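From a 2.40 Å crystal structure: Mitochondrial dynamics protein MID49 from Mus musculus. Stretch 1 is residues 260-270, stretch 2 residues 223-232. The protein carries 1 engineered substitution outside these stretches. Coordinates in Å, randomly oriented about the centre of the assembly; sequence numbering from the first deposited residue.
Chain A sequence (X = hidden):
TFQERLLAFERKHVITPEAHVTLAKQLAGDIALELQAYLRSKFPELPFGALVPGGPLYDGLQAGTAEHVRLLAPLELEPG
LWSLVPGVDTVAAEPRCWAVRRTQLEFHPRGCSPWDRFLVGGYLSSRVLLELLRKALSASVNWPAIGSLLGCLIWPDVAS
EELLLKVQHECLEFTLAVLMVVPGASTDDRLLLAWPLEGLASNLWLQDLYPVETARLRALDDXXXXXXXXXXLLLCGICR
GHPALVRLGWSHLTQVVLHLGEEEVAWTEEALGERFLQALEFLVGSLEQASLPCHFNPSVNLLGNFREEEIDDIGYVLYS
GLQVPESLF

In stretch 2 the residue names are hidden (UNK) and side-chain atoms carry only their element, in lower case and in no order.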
# COMPACT_ATOMS: atom_id res chain seq x y z
N LEU A 260 16.63 -3.16 -9.97
CA LEU A 260 17.26 -4.31 -10.61
C LEU A 260 16.42 -4.75 -11.79
O LEU A 260 16.95 -5.01 -12.87
CB LEU A 260 17.40 -5.49 -9.63
CG LEU A 260 18.03 -5.27 -8.25
CD1 LEU A 260 18.22 -6.59 -7.54
CD2 LEU A 260 19.34 -4.56 -8.38
N GLY A 261 15.10 -4.78 -11.57
CA GLY A 261 14.16 -5.28 -12.57
C GLY A 261 14.15 -4.50 -13.86
O GLY A 261 13.90 -5.07 -14.93
N GLU A 262 14.46 -3.21 -13.76
CA GLU A 262 14.55 -2.34 -14.93
C GLU A 262 15.87 -2.55 -15.62
O GLU A 262 16.57 -1.60 -15.92
CB GLU A 262 14.40 -0.85 -14.57
CG GLU A 262 13.01 -0.36 -14.13
CD GLU A 262 12.02 -0.21 -15.27
OE1 GLU A 262 12.47 -0.04 -16.42
OE2 GLU A 262 10.80 -0.25 -15.01
N GLU A 263 16.23 -3.81 -15.83
CA GLU A 263 17.42 -4.14 -16.61
C GLU A 263 17.21 -5.41 -17.41
O GLU A 263 16.51 -6.33 -16.98
CB GLU A 263 18.64 -4.31 -15.72
CG GLU A 263 19.06 -3.06 -15.01
CD GLU A 263 20.34 -3.25 -14.28
OE1 GLU A 263 21.01 -4.27 -14.54
OE2 GLU A 263 20.67 -2.40 -13.43
N GLU A 264 17.86 -5.47 -18.57
CA GLU A 264 17.82 -6.66 -19.40
C GLU A 264 18.91 -7.57 -18.86
O GLU A 264 20.02 -7.63 -19.38
CB GLU A 264 18.05 -6.33 -20.88
CG GLU A 264 17.10 -5.27 -21.46
CD GLU A 264 15.76 -5.85 -21.92
OE1 GLU A 264 15.51 -7.04 -21.66
OE2 GLU A 264 14.97 -5.10 -22.53
N VAL A 265 18.56 -8.29 -17.80
CA VAL A 265 19.47 -9.17 -17.11
C VAL A 265 18.62 -10.38 -16.71
O VAL A 265 17.40 -10.35 -16.87
CB VAL A 265 20.15 -8.40 -15.93
CG1 VAL A 265 20.65 -9.29 -14.80
CG2 VAL A 265 21.28 -7.54 -16.47
N ALA A 266 19.24 -11.48 -16.27
CA ALA A 266 18.52 -12.74 -16.07
C ALA A 266 17.49 -12.69 -14.94
O ALA A 266 17.83 -12.43 -13.78
CB ALA A 266 19.50 -13.87 -15.85
N TRP A 267 16.23 -12.93 -15.29
CA TRP A 267 15.11 -12.93 -14.34
C TRP A 267 14.37 -14.27 -14.34
O TRP A 267 13.18 -14.34 -14.03
CB TRP A 267 14.17 -11.75 -14.64
CG TRP A 267 14.69 -10.46 -14.06
CD1 TRP A 267 15.24 -9.40 -14.74
CD2 TRP A 267 14.66 -10.08 -12.67
NE1 TRP A 267 15.58 -8.40 -13.85
CE2 TRP A 267 15.23 -8.80 -12.58
CE3 TRP A 267 14.21 -10.71 -11.50
CZ2 TRP A 267 15.36 -8.13 -11.37
CZ3 TRP A 267 14.34 -10.06 -10.30
CH2 TRP A 267 14.92 -8.78 -10.24
N THR A 268 15.10 -15.33 -14.67
CA THR A 268 14.59 -16.68 -14.57
C THR A 268 14.63 -17.13 -13.12
O THR A 268 15.29 -16.51 -12.28
CB THR A 268 15.44 -17.68 -15.37
OG1 THR A 268 16.77 -17.66 -14.84
CG2 THR A 268 15.48 -17.36 -16.87
N GLU A 269 13.93 -18.23 -12.84
CA GLU A 269 14.00 -18.84 -11.52
C GLU A 269 15.44 -19.28 -11.23
O GLU A 269 15.92 -19.23 -10.09
CB GLU A 269 13.03 -20.03 -11.44
CG GLU A 269 12.92 -20.63 -10.05
CD GLU A 269 12.14 -21.91 -10.03
OE1 GLU A 269 10.92 -21.86 -9.74
OE2 GLU A 269 12.73 -22.97 -10.33
N GLU A 270 16.13 -19.68 -12.28
CA GLU A 270 17.49 -20.15 -12.18
C GLU A 270 18.39 -19.07 -11.57
O GLU A 270 19.31 -19.38 -10.80
CB GLU A 270 17.99 -20.57 -13.56
CG GLU A 270 19.41 -21.07 -13.59
CD GLU A 270 19.83 -21.54 -14.97
OE1 GLU A 270 21.03 -21.79 -15.15
OE2 GLU A 270 18.96 -21.66 -15.86
N UNK A 223 6.73 -10.19 -20.26
CA UNK A 223 7.52 -10.25 -21.50
C UNK A 223 8.68 -11.26 -21.51
O UNK A 223 9.16 -11.60 -22.59
c UNK A 223 8.04 -8.86 -21.87
c UNK A 223 9.18 -6.76 -21.17
o UNK A 223 8.33 -6.12 -21.79
n UNK A 223 10.28 -6.19 -20.68
c UNK A 223 9.03 -8.24 -20.92
N UNK A 224 9.17 -11.70 -20.34
CA UNK A 224 10.24 -12.72 -20.29
C UNK A 224 10.00 -13.84 -19.28
O UNK A 224 10.95 -14.51 -18.85
c UNK A 224 11.64 -11.39 -18.63
o UNK A 224 12.74 -10.97 -18.23
c UNK A 224 11.60 -12.09 -19.98
o UNK A 224 10.59 -11.24 -17.97
N UNK A 225 8.75 -14.03 -18.88
CA UNK A 225 8.38 -14.99 -17.84
C UNK A 225 9.24 -14.80 -16.60
O UNK A 225 9.68 -15.78 -15.98
c UNK A 225 8.51 -16.43 -18.35
N UNK A 226 9.47 -13.54 -16.24
CA UNK A 226 10.42 -13.20 -15.20
C UNK A 226 9.93 -13.45 -13.80
O UNK A 226 8.74 -13.68 -13.57
N UNK A 227 10.86 -13.36 -12.84
CA UNK A 227 10.58 -13.62 -11.44
C UNK A 227 10.71 -12.38 -10.56
O UNK A 227 10.96 -12.48 -9.35
c UNK A 227 11.22 -16.04 -11.51
c UNK A 227 11.53 -14.68 -10.90
o UNK A 227 12.87 -14.31 -11.24
N UNK A 228 10.57 -11.20 -11.16
CA UNK A 228 10.70 -9.98 -10.39
C UNK A 228 9.69 -9.93 -9.25
O UNK A 228 10.07 -9.75 -8.09
c UNK A 228 11.09 -7.71 -13.49
c UNK A 228 10.53 -8.75 -11.29
n UNK A 228 12.78 -8.42 -16.68
n UNK A 228 12.00 -7.69 -14.64
c UNK A 228 11.59 -8.62 -12.37
c UNK A 228 11.92 -8.53 -15.67
n UNK A 228 10.99 -9.48 -15.68
N UNK A 229 8.41 -10.12 -9.56
CA UNK A 229 7.34 -10.05 -8.56
C UNK A 229 7.49 -11.15 -7.54
O UNK A 229 7.17 -10.98 -6.36
c UNK A 229 5.46 -8.90 -9.90
c UNK A 229 4.25 -9.25 -10.74
n UNK A 229 4.04 -12.23 -12.88
c UNK A 229 5.95 -10.15 -9.20
n UNK A 229 4.55 -10.41 -11.59
c UNK A 229 3.64 -11.22 -12.14
n UNK A 229 2.34 -11.01 -11.94
N UNK A 230 7.98 -12.29 -7.99
CA UNK A 230 8.26 -13.39 -7.09
C UNK A 230 9.38 -12.98 -6.10
O UNK A 230 9.31 -13.29 -4.91
c UNK A 230 9.07 -15.80 -7.13
n UNK A 230 9.58 -18.16 -7.40
c UNK A 230 8.73 -17.08 -7.87
n UNK A 230 10.77 -20.10 -7.64
c UNK A 230 9.98 -19.16 -8.16
c UNK A 230 8.64 -14.62 -7.92
n UNK A 230 9.60 -19.22 -9.43
N UNK A 231 10.39 -12.26 -6.60
CA UNK A 231 11.48 -11.77 -5.76
C UNK A 231 11.00 -10.73 -4.75
O UNK A 231 11.49 -10.68 -3.62
c UNK A 231 13.72 -10.51 -5.79
c UNK A 231 14.45 -11.53 -4.95
c UNK A 231 12.61 -11.18 -6.62
c UNK A 231 14.71 -9.72 -6.65
N UNK A 232 10.07 -9.88 -5.15
CA UNK A 232 9.57 -8.89 -4.22
C UNK A 232 8.90 -9.60 -3.02
O UNK A 232 9.08 -9.19 -1.86
c UNK A 232 8.70 -6.05 -3.16
c UNK A 232 7.80 -6.95 -4.03
c UNK A 232 8.61 -7.90 -4.91
c UNK A 232 6.89 -6.13 -4.91
O HOH W 1 14.91 -13.57 -18.04

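Position 223 has five side-chain atoms: three carbons in a row, the third carrying one oxygen and one nitrogen. That is an amide on a two-carbon stem. Its end turns nearer to stretch 1 but makes no contact there. The residue is Q223.

Position 224 has two carbons, the second carrying two oxygens, which is a short carboxylate. Its CB points toward stretch 1. One of the oxygens lies 3.9 Å from CB of W267. This is D224. A water joins the two residues: it accepts from W267 N at 3.1 Å and donates weakly to D224 OD2 at 3.4 Å.

Position 225 has a single side-chain carbon, directed sideways. It is A225, the first residue to leave the helix, with a positive phi of 51°.

Position 226 has no side-chain atoms, so it is G226. Its CA approaches W267 O at 3.2 Å in a CA-H...O contact. A CB here would be tight against CB of W267, about 3.4 Å away.

Position 227 has a carbon that carries one oxygen and one further carbon. This beta-branched hydroxyl is T227. OG1 donates to W267 O at 2.8 Å. The backbone N of T227 also reaches W267 O at 2.8 Å, but that bond is weak. CG2 lies 3.7 Å from E269 N. T227 occupies the N-cap position of the following helix, although its side chain makes no capping bond.

Position 228 has three carbons, a nitrogen, then a carbon bearing two more nitrogens. The chain runs across the indole of W267 and ends in a planar group over it. This is R228. NE donates to G261 O at 3.2 Å with a nearly straight angle of 163°. G261 allows a close approach: a CB there would lie about 3.3 Å from R228 CD. Within the stretch, NH1 forms a salt bridge with D224 OD1 at 2.9 Å, and NH2 bonds D224 OD2 at 3.0 Å.

Position 229 has the same pattern of atoms, but its CB points away and it makes no contact with stretch 1. It is R229.

Position 230 repeats the pattern once more, with CB toward stretch 1. Two terminal nitrogens approach the carboxylate of E269. It is R230. NH2 lies 2.7 Å and NH1 3.0 Å from E269 OE1, forming a salt bridge.

Position 231 has four carbons, forked at the second. One branch tip lies 3.7 Å from CZ3 of W267. It is L231.

Position 232 has the same forked four carbons but is out of reach of stretch 1. It is L232.

The contact centres on W267. R228 covers one face of its ring, with CG 3.4 Å from the centroid of the six-membered ring and CZ 3.9 Å from that of the five-membered ring. L231 and T227 meet the ring edge. The carbonyl of W267 holds the turn before the helix, while the R230–E269 salt bridge adds a charged link.

Stretch 2, residues 223-232: QDAGTRRRLL
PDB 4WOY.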